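Local coordinates for major capsid protein P2 (Pseudoalteromonas phage pm2, PDB 2VVF) that forms the icosahedral protein shell of a membrane-containing marine phage as the homotrimeric, double jelly-roll major capsid protein, at residues Leu67-His72 with Ser82-Arg87; Ala184-Ile189 with Arg195-Lys200; Tyr205-Tyr210 with Thr218-Phe223. One frame throughout, in Å; residues are numbered along the deposited sequence.

Contact 1 (Leu67-His72 with Ser82-Arg87)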
loop_
_atom_site.group_PDB
_atom_site.type_symbol
_atom_site.label_atom_id
_atom_site.label_comp_id
_atom_site.label_asym_id
_atom_site.label_seq_id
_atom_site.Cartn_x
_atom_site.Cartn_y
_atom_site.Cartn_z
ATOM N N LEU A 67 12.545 -13.223 10.318
ATOM C CA LEU A 67 11.785 -12.400 11.249
ATOM C C LEU A 67 11.860 -10.928 10.851
ATOM O O LEU A 67 10.900 -10.175 11.018
ATOM C CB LEU A 67 12.301 -12.597 12.674
ATOM C CG LEU A 67 12.131 -14.014 13.230
ATOM C CD1 LEU A 67 12.705 -14.126 14.628
ATOM C CD2 LEU A 67 10.667 -14.419 13.213
ATOM N N GLU A 68 13.004 -10.527 10.310
ATOM C CA GLU A 68 13.196 -9.156 9.859
ATOM C C GLU A 68 12.201 -8.841 8.747
ATOM O O GLU A 68 11.615 -7.759 8.713
ATOM C CB GLU A 68 14.624 -8.968 9.345
ATOM C CG GLU A 68 14.825 -7.734 8.484
ATOM C CD GLU A 68 16.284 -7.496 8.154
ATOM O OE1 GLU A 68 17.122 -7.598 9.075
ATOM O OE2 GLU A 68 16.594 -7.226 6.973
ATOM N N ASN A 69 12.018 -9.795 7.839
ATOM C CA ASN A 69 11.093 -9.629 6.723
ATOM C C ASN A 69 9.644 -9.732 7.191
ATOM O O ASN A 69 8.772 -9.008 6.706
ATOM C CB ASN A 69 11.373 -10.669 5.634
ATOM C CG ASN A 69 12.725 -10.471 4.972
ATOM O OD1 ASN A 69 13.236 -9.352 4.897
ATOM N ND2 ASN A 69 13.309 -11.559 4.483
ATOM N N THR A 70 9.396 -10.637 8.134
ATOM C CA THR A 70 8.057 -10.837 8.681
ATOM C C THR A 70 7.546 -9.567 9.356
ATOM O O THR A 70 6.369 -9.217 9.237
ATOM C CB THR A 70 8.023 -12.028 9.658
ATOM O OG1 THR A 70 8.523 -13.202 9.008
ATOM C CG2 THR A 70 6.604 -12.287 10.137
ATOM N N ARG A 71 8.437 -8.884 10.070
ATOM C CA ARG A 71 8.088 -7.655 10.779
ATOM C C ARG A 71 7.513 -6.579 9.861
ATOM O O ARG A 71 6.590 -5.857 10.242
ATOM C CB ARG A 71 9.303 -7.104 11.525
ATOM C CG ARG A 71 8.950 -6.326 12.776
ATOM C CD ARG A 71 10.177 -5.669 13.372
ATOM N NE ARG A 71 10.670 -4.578 12.538
ATOM C CZ ARG A 71 10.066 -3.400 12.415
ATOM N NH1 ARG A 71 8.939 -3.154 13.071
ATOM N NH2 ARG A 71 10.590 -2.466 11.634
ATOM N N HIS A 72 8.076 -6.462 8.662
ATOM C CA HIS A 72 7.623 -5.470 7.692
ATOM C C HIS A 72 6.481 -6.022 6.852
ATOM O O HIS A 72 5.993 -5.358 5.934
ATOM C CB HIS A 72 8.774 -5.051 6.782
ATOM C CG HIS A 72 9.850 -4.286 7.485
ATOM N ND1 HIS A 72 9.671 -2.998 7.940
ATOM C CD2 HIS A 72 11.120 -4.627 7.809
ATOM C CE1 HIS A 72 10.786 -2.576 8.510
ATOM N NE2 HIS A 72 11.680 -3.545 8.445
ATOM N N SER A 82 14.825 -14.029 1.601
ATOM C CA SER A 82 15.423 -12.963 0.811
ATOM C C SER A 82 16.159 -11.907 1.620
ATOM O O SER A 82 15.789 -11.598 2.751
ATOM C CB SER A 82 14.363 -12.293 -0.068
ATOM O OG SER A 82 13.676 -13.244 -0.863
ATOM N N PHE A 83 17.194 -11.341 1.008
ATOM C CA PHE A 83 17.968 -10.266 1.610
ATOM C C PHE A 83 17.488 -8.993 0.939
ATOM O O PHE A 83 17.873 -8.700 -0.193
ATOM C CB PHE A 83 19.460 -10.450 1.324
ATOM C CG PHE A 83 20.112 -11.526 2.144
ATOM C CD1 PHE A 83 20.865 -11.204 3.261
ATOM C CD2 PHE A 83 19.999 -12.857 1.780
ATOM C CE1 PHE A 83 21.477 -12.195 4.010
ATOM C CE2 PHE A 83 20.611 -13.849 2.524
ATOM C CZ PHE A 83 21.349 -13.517 3.638
ATOM N N HIS A 84 16.611 -8.261 1.616
ATOM C CA HIS A 84 16.068 -7.029 1.061
ATOM C C HIS A 84 16.971 -5.835 1.343
ATOM O O HIS A 84 16.876 -5.210 2.400
ATOM C CB HIS A 84 14.667 -6.759 1.615
ATOM C CG HIS A 84 13.631 -7.730 1.140
ATOM N ND1 HIS A 84 12.859 -7.506 0.021
ATOM C CD2 HIS A 84 13.232 -8.922 1.640
ATOM C CE1 HIS A 84 12.034 -8.522 -0.152
ATOM N NE2 HIS A 84 12.240 -9.396 0.817
ATOM N N PHE A 85 17.842 -5.513 0.392
ATOM C CA PHE A 85 18.724 -4.365 0.545
ATOM C C PHE A 85 17.901 -3.116 0.278
ATOM O O PHE A 85 17.927 -2.158 1.051
ATOM C CB PHE A 85 19.921 -4.474 -0.396
ATOM C CG PHE A 85 20.793 -5.659 -0.107
ATOM C CD1 PHE A 85 21.564 -5.699 1.041
ATOM C CD2 PHE A 85 20.776 -6.768 -0.935
ATOM C CE1 PHE A 85 22.341 -6.803 1.334
ATOM C CE2 PHE A 85 21.550 -7.875 -0.648
ATOM C CZ PHE A 85 22.333 -7.893 0.488
ATOM N N VAL A 86 17.105 -3.170 -0.782
ATOM C CA VAL A 86 16.190 -2.087 -1.101
ATOM C C VAL A 86 15.037 -2.217 -0.109
ATOM O O VAL A 86 14.464 -3.299 0.046
ATOM C CB VAL A 86 15.682 -2.201 -2.552
ATOM C CG1 VAL A 86 14.411 -1.387 -2.743
ATOM C CG2 VAL A 86 16.762 -1.767 -3.532
ATOM N N ARG A 87 14.725 -1.132 0.593
ATOM C CA ARG A 87 13.648 -1.152 1.580
ATOM C C ARG A 87 12.321 -0.714 0.967
ATOM O O ARG A 87 12.095 0.470 0.720
ATOM C CB ARG A 87 14.018 -0.297 2.793
ATOM C CG ARG A 87 15.329 -0.723 3.448
ATOM C CD ARG A 87 15.601 0.054 4.724
ATOM N NE ARG A 87 14.642 -0.272 5.776
ATOM C CZ ARG A 87 14.968 -0.818 6.943
ATOM N NH1 ARG A 87 16.233 -1.102 7.217
ATOM N NH2 ARG A 87 14.026 -1.077 7.840
HETATM O O HOH W 1 16.191 -8.154 4.575
HETATM O O HOH W 2 11.903 -13.654 3.074
HETATM O O HOH W 3 13.145 -1.891 10.699
#

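Contact 2 (Ala184-Ile189 with Arg195-Lys200)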
loop_
_atom_site.group_PDB
_atom_site.type_symbol
_atom_site.label_atom_id
_atom_site.label_comp_id
_atom_site.label_asym_id
_atom_site.label_seq_id
_atom_site.Cartn_x
_atom_site.Cartn_y
_atom_site.Cartn_z
ATOM N N ALA A 184 7.776 -2.988 29.732
ATOM C CA ALA A 184 7.737 -1.654 29.152
ATOM C C ALA A 184 9.148 -1.144 28.914
ATOM O O ALA A 184 10.102 -1.615 29.533
ATOM C CB ALA A 184 6.973 -0.704 30.061
ATOM N N VAL A 185 9.273 -0.181 28.008
ATOM C CA VAL A 185 10.568 0.393 27.678
ATOM C C VAL A 185 10.446 1.895 27.488
ATOM O O VAL A 185 9.392 2.402 27.111
ATOM C CB VAL A 185 11.187 -0.278 26.431
ATOM C CG1 VAL A 185 12.516 0.381 26.069
ATOM C CG2 VAL A 185 11.364 -1.774 26.660
ATOM N N GLU A 186 11.535 2.602 27.758
ATOM C CA GLU A 186 11.572 4.047 27.613
ATOM C C GLU A 186 12.850 4.418 26.874
ATOM O O GLU A 186 13.920 3.882 27.164
ATOM C CB GLU A 186 11.550 4.711 28.992
ATOM C CG GLU A 186 11.718 6.222 28.972
ATOM C CD GLU A 186 11.751 6.819 30.366
ATOM O OE1 GLU A 186 10.949 6.385 31.219
ATOM O OE2 GLU A 186 12.586 7.715 30.614
ATOM N N PHE A 187 12.736 5.314 25.902
ATOM C CA PHE A 187 13.900 5.740 25.140
ATOM C C PHE A 187 14.115 7.241 25.271
ATOM O O PHE A 187 13.185 8.026 25.110
ATOM C CB PHE A 187 13.761 5.354 23.666
ATOM C CG PHE A 187 14.915 5.801 22.814
ATOM C CD1 PHE A 187 16.110 5.098 22.814
ATOM C CD2 PHE A 187 14.811 6.937 22.024
ATOM C CE1 PHE A 187 17.177 5.514 22.035
ATOM C CE2 PHE A 187 15.873 7.358 21.244
ATOM C CZ PHE A 187 17.058 6.645 21.248
ATOM N N GLN A 188 15.346 7.638 25.568
ATOM C CA GLN A 188 15.658 9.051 25.714
ATOM C C GLN A 188 17.035 9.415 25.183
ATOM O O GLN A 188 17.946 8.588 25.152
ATOM C CB GLN A 188 15.517 9.491 27.170
ATOM C CG GLN A 188 16.361 8.697 28.146
ATOM C CD GLN A 188 16.326 9.278 29.544
ATOM O OE1 GLN A 188 15.386 9.042 30.305
ATOM N NE2 GLN A 188 17.347 10.057 29.885
ATOM N N ILE A 189 17.169 10.663 24.755
ATOM C CA ILE A 189 18.427 11.177 24.236
ATOM C C ILE A 189 18.685 12.527 24.886
ATOM O O ILE A 189 17.934 13.477 24.675
ATOM C CB ILE A 189 18.394 11.302 22.698
ATOM C CG1 ILE A 189 18.172 9.933 22.052
ATOM C CG2 ILE A 189 19.683 11.932 22.187
ATOM C CD1 ILE A 189 17.910 9.995 20.566
ATOM N N ARG A 195 10.463 8.476 23.761
ATOM C CA ARG A 195 9.517 7.383 23.905
ATOM C C ARG A 195 9.262 7.177 25.392
ATOM O O ARG A 195 10.135 6.716 26.126
ATOM C CB ARG A 195 10.059 6.098 23.273
ATOM C CG ARG A 195 10.314 6.200 21.778
ATOM C CD ARG A 195 9.053 5.917 20.981
ATOM N NE ARG A 195 9.229 6.195 19.558
ATOM C CZ ARG A 195 9.129 5.278 18.601
ATOM N NH1 ARG A 195 8.855 4.020 18.913
ATOM N NH2 ARG A 195 9.305 5.617 17.332
ATOM N N ASP A 196 8.078 7.573 25.839
ATOM C CA ASP A 196 7.711 7.431 27.237
ATOM C C ASP A 196 7.780 5.960 27.618
ATOM O O ASP A 196 7.891 5.092 26.751
ATOM C CB ASP A 196 6.289 7.953 27.453
ATOM C CG ASP A 196 6.199 8.947 28.591
ATOM O OD1 ASP A 196 7.102 8.947 29.453
ATOM O OD2 ASP A 196 5.218 9.721 28.629
ATOM N N LEU A 197 7.708 5.678 28.913
ATOM C CA LEU A 197 7.709 4.300 29.378
ATOM C C LEU A 197 6.432 3.658 28.842
ATOM O O LEU A 197 5.398 3.654 29.510
ATOM C CB LEU A 197 7.731 4.249 30.908
ATOM C CG LEU A 197 7.967 2.879 31.546
ATOM C CD1 LEU A 197 9.251 2.256 31.029
ATOM C CD2 LEU A 197 7.993 2.990 33.061
ATOM N N LEU A 198 6.500 3.170 27.605
ATOM C CA LEU A 198 5.348 2.564 26.945
ATOM C C LEU A 198 5.207 1.083 27.262
ATOM O O LEU A 198 6.151 0.312 27.096
ATOM C CB LEU A 198 5.445 2.739 25.427
ATOM C CG LEU A 198 5.233 4.133 24.840
ATOM C CD1 LEU A 198 4.893 4.050 23.357
ATOM C CD2 LEU A 198 4.158 4.891 25.603
ATOM N N LYS A 199 4.011 0.681 27.679
ATOM C CA LYS A 199 3.744 -0.719 27.973
ATOM C C LYS A 199 3.809 -1.513 26.674
ATOM O O LYS A 199 3.469 -0.998 25.611
ATOM C CB LYS A 199 2.360 -0.868 28.603
ATOM C CG LYS A 199 2.366 -1.493 29.984
ATOM C CD LYS A 199 1.134 -1.082 30.768
ATOM C CE LYS A 199 1.097 0.422 30.978
ATOM N NZ LYS A 199 0.159 0.815 32.066
ATOM N N LYS A 200 4.245 -2.764 26.763
ATOM C CA LYS A 200 4.359 -3.623 25.588
ATOM C C LYS A 200 3.094 -3.620 24.730
ATOM O O LYS A 200 3.164 -3.466 23.512
ATOM C CB LYS A 200 4.712 -5.054 25.997
ATOM C CG LYS A 200 4.606 -6.063 24.865
ATOM C CD LYS A 200 5.351 -7.345 25.198
ATOM C CE LYS A 200 5.390 -8.285 24.004
ATOM N NZ LYS A 200 6.273 -7.767 22.925
#

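Contact 3 (Tyr205-Tyr210 with Thr218-Phe223)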
loop_
_atom_site.group_PDB
_atom_site.type_symbol
_atom_site.label_atom_id
_atom_site.label_comp_id
_atom_site.label_asym_id
_atom_site.label_seq_id
_atom_site.Cartn_x
_atom_site.Cartn_y
_atom_site.Cartn_z
ATOM N N TYR A 205 0.744 -2.035 19.768
ATOM C CA TYR A 205 -0.445 -1.534 19.088
ATOM C C TYR A 205 -0.044 -0.501 18.042
ATOM O O TYR A 205 -0.565 -0.496 16.927
ATOM C CB TYR A 205 -1.430 -0.926 20.092
ATOM C CG TYR A 205 -2.587 -0.192 19.449
ATOM C CD1 TYR A 205 -3.656 -0.887 18.897
ATOM C CD2 TYR A 205 -2.607 1.194 19.388
ATOM C CE1 TYR A 205 -4.712 -0.220 18.301
ATOM C CE2 TYR A 205 -3.658 1.870 18.796
ATOM C CZ TYR A 205 -4.708 1.159 18.256
ATOM O OH TYR A 205 -5.755 1.828 17.665
ATOM N N ILE A 206 0.896 0.367 18.402
ATOM C CA ILE A 206 1.377 1.389 17.481
ATOM C C ILE A 206 2.098 0.735 16.305
ATOM O O ILE A 206 1.948 1.162 15.159
ATOM C CB ILE A 206 2.273 2.420 18.190
ATOM C CG1 ILE A 206 1.501 3.109 19.318
ATOM C CG2 ILE A 206 2.777 3.450 17.199
ATOM C CD1 ILE A 206 2.382 3.866 20.291
ATOM N N LEU A 207 2.868 -0.310 16.592
ATOM C CA LEU A 207 3.593 -1.030 15.552
ATOM C C LEU A 207 2.609 -1.576 14.521
ATOM O O LEU A 207 2.737 -1.312 13.325
ATOM C CB LEU A 207 4.402 -2.181 16.158
ATOM C CG LEU A 207 5.704 -1.835 16.885
ATOM C CD1 LEU A 207 6.241 -3.057 17.612
ATOM C CD2 LEU A 207 6.742 -1.282 15.921
ATOM N N GLU A 208 1.629 -2.340 14.994
ATOM C CA GLU A 208 0.614 -2.922 14.122
ATOM C C GLU A 208 -0.170 -1.831 13.400
ATOM O O GLU A 208 -0.654 -2.029 12.287
ATOM C CB GLU A 208 -0.349 -3.789 14.935
ATOM C CG GLU A 208 0.295 -5.006 15.573
ATOM C CD GLU A 208 -0.691 -5.830 16.375
ATOM O OE1 GLU A 208 -1.340 -5.266 17.281
ATOM O OE2 GLU A 208 -0.825 -7.038 16.093
ATOM N N GLN A 209 -0.296 -0.679 14.051
ATOM C CA GLN A 209 -1.018 0.454 13.485
ATOM C C GLN A 209 -0.362 0.933 12.194
ATOM O O GLN A 209 -0.992 1.610 11.378
ATOM C CB GLN A 209 -1.068 1.597 14.500
ATOM C CG GLN A 209 -2.192 2.588 14.276
ATOM C CD GLN A 209 -2.047 3.822 15.143
ATOM O OE1 GLN A 209 -1.376 4.783 14.771
ATOM N NE2 GLN A 209 -2.655 3.790 16.321
ATOM N N TYR A 210 0.908 0.582 12.015
ATOM C CA TYR A 210 1.651 0.993 10.828
ATOM C C TYR A 210 1.978 -0.154 9.873
ATOM O O TYR A 210 2.904 -0.059 9.069
ATOM C CB TYR A 210 2.904 1.782 11.212
ATOM C CG TYR A 210 2.582 3.141 11.782
ATOM C CD1 TYR A 210 2.447 4.247 10.954
ATOM C CD2 TYR A 210 2.332 3.304 13.139
ATOM C CE1 TYR A 210 2.117 5.487 11.465
ATOM C CE2 TYR A 210 1.999 4.539 13.660
ATOM C CZ TYR A 210 1.894 5.627 12.818
ATOM O OH TYR A 210 1.566 6.859 13.331
ATOM N N THR A 218 9.915 -10.027 21.654
ATOM C CA THR A 218 10.652 -8.885 21.133
ATOM C C THR A 218 9.928 -7.572 21.388
ATOM O O THR A 218 8.725 -7.467 21.161
ATOM C CB THR A 218 10.933 -9.023 19.624
ATOM O OG1 THR A 218 11.377 -10.352 19.330
ATOM C CG2 THR A 218 11.994 -8.019 19.199
ATOM N N TYR A 219 10.679 -6.561 21.814
ATOM C CA TYR A 219 10.136 -5.225 22.015
ATOM C C TYR A 219 10.810 -4.339 20.979
ATOM O O TYR A 219 11.987 -3.999 21.110
ATOM C CB TYR A 219 10.438 -4.709 23.421
ATOM C CG TYR A 219 9.661 -3.467 23.793
ATOM C CD1 TYR A 219 8.526 -3.548 24.594
ATOM C CD2 TYR A 219 10.059 -2.215 23.345
ATOM C CE1 TYR A 219 7.812 -2.418 24.936
ATOM C CE2 TYR A 219 9.354 -1.077 23.684
ATOM C CZ TYR A 219 8.231 -1.183 24.480
ATOM O OH TYR A 219 7.525 -0.052 24.821
ATOM N N THR A 220 10.075 -4.017 19.921
ATOM C CA THR A 220 10.613 -3.220 18.828
ATOM C C THR A 220 10.349 -1.727 18.968
ATOM O O THR A 220 9.212 -1.298 19.179
ATOM C CB THR A 220 10.122 -3.741 17.462
ATOM O OG1 THR A 220 10.680 -5.038 17.212
ATOM C CG2 THR A 220 10.530 -2.789 16.348
ATOM N N ILE A 221 11.411 -0.942 18.825
ATOM C CA ILE A 221 11.314 0.510 18.864
ATOM C C ILE A 221 11.582 1.014 17.452
ATOM O O ILE A 221 12.725 1.291 17.085
ATOM C CB ILE A 221 12.294 1.124 19.875
ATOM C CG1 ILE A 221 11.850 0.808 21.305
ATOM C CG2 ILE A 221 12.402 2.629 19.665
ATOM C CD1 ILE A 221 12.843 1.240 22.360
ATOM N N ASP A 222 10.523 1.074 16.651
ATOM C CA ASP A 222 10.612 1.502 15.260
ATOM C C ASP A 222 10.645 3.022 15.141
ATOM O O ASP A 222 9.688 3.701 15.514
ATOM C CB ASP A 222 9.422 0.944 14.476
ATOM C CG ASP A 222 9.742 0.712 13.018
ATOM O OD1 ASP A 222 10.530 1.495 12.446
ATOM O OD2 ASP A 222 9.189 -0.246 12.438
ATOM N N PHE A 223 11.746 3.549 14.613
ATOM C CA PHE A 223 11.901 4.991 14.441
ATOM C C PHE A 223 11.524 5.424 13.028
ATOM O O PHE A 223 11.651 6.597 12.676
ATOM C CB PHE A 223 13.340 5.419 14.744
ATOM C CG PHE A 223 13.756 5.201 16.171
ATOM C CD1 PHE A 223 13.164 5.920 17.198
ATOM C CD2 PHE A 223 14.755 4.296 16.484
ATOM C CE1 PHE A 223 13.551 5.722 18.514
ATOM C CE2 PHE A 223 15.148 4.097 17.796
ATOM C CZ PHE A 223 14.544 4.811 18.811
#

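Contact 1 (Leu67-His72 with Ser82-Arg87)
N69, on the helix, makes the direct hydrogen bond of this contact: its ND2 donates to the backbone O of S82 at 3.0 Å, nearly straight at 166°. The acceptor lies close to the amide plane of N69 and the donor is tilted only slightly from the carbonyl plane. With CG beside the backbone N (chi1 -66°), the amide reaches across to the strand. Its OD1 stands 3.3 Å from CD2 of H84, the amide and imidazole planes almost perpendicular, and also accepts from R74. Asparagine suits the place because one short amide can give to a strand carbonyl and receive at the other end.

The helix 63-71 and the strand 80-84 belong to the N-terminal of the two jelly rolls, and the strand pairs with strand 28-37 on its far side from this helix.

Water extends the polar contact. One molecule donates to E68 OE2 at 2.6 Å and to N69 OD1, and accepts from the backbone N of H84 at 3.0 Å. A second accepts from S82 N and, weakly, from N69 ND2. A third accepts from R71 NH2 at 2.8 Å and weakly from R87 NH2, coming between two like-charged groups.

R87 NH2 lies 3.5 Å from H72 NE2, close, but without the angle for a hydrogen bond, guanidinium and ring planes at 89°, while H72 ND1 is paired with K212.

Contact 2 (Ala184-Ile189 with Arg195-Lys200)
The beta hairpin of strands 182-189 and 192-199, in the C-terminal jelly roll, is broken here by a beta bulge. F187 and R195 form a hydrogen-bonded antiparallel pair, F187 N to R195 O at 3.0 Å and R195 N to F187 O at 3.1 Å. Beyond the bulge V185 pairs with L198: L198 N donates to V185 O at 3.0 Å, and V185 N returns a longer bond to L198 O. The extra residue is taken up around L197, centre of an inverse gamma turn.

L197 has CG anti to the backbone N (chi1 -170°), which brings CD1 to 3.9 Å from A184 CB. Small A184 suits the spot, since its methyl already lies 3.2 Å from L198 O. The extended chain of E186 passes over the bulge, CG 3.3 Å from R195 O, and crosses L197 at about a right angle. F187 and R195 touch through CB atoms 3.8 Å apart.

Strand 242-248 flanks strand 182-189 in the same sheet. V185 and R195 pack on strand 218-222, where R195 NH2 is hydrogen-bonded to D222 O; R195 also makes a cation-pi contact with F4 of the third subunit, and helix 200-209 follows K199, its N-cap.

Contact 3 (Tyr205-Tyr210 with Thr218-Phe223)
L207 meets the strand with both branches of its side chain. CD1 lies 3.9 Å from T220 CB and 3.8 Å from T220 O, whereas CD2 lies 3.8 Å from D222 CB. The isobutyl group takes a common leucine shape, CG beside the backbone N (chi1 -77°) and the chain extended at chi2 171°, which carries the fork off the helix to the strand and spreads its two methyls over residues two apart.

T220 and D222 point the same way from the strand, as alternate residues do, and T220 offers L207 its aliphatic side. Its CG2 is anti to the backbone N and comes 4.1 Å from L207 CD2; the two side chains cross at about a right angle. T220 OG1 is hydrogen-bonded to H176. A threonine fits here because its methyl and CB can face a leucine while its hydroxyl serves a partner on the neighbouring strand.

The elements joined are helix 200-209 and strand 218-222 of the C-terminal jelly roll, the strand lying against strand 171-178 in an antiparallel sheet.

D222 meets L207 obliquely, by its methylene alone, for its carboxylate is occupied elsewhere: OD2 is in a salt bridge with R71. L207 is covered further by L225, and Y205, on the same helix, hydrogen-bonds S82 of the third subunit.

All three contacts are largely buried, but contact 1 is the nearest to the chain's centre and contact 2 the farthest. Contacts 1 and 3 each set a helix against a strand, one in each jelly roll: amide and water bonding dominates contact 1, aliphatic packing contact 3. Contact 2 is instead backbone pairing within a sheet. R71 ties contact 1 to contact 3 across the two halves of the chain, its NH1 also packing against T220 CG2. Contacts 2 and 3, centres about 12 Å apart, share a run of chain from strand 192-199 into helix 200-209, and both touch the third subunit. Contacts 1 and 2 do not meet.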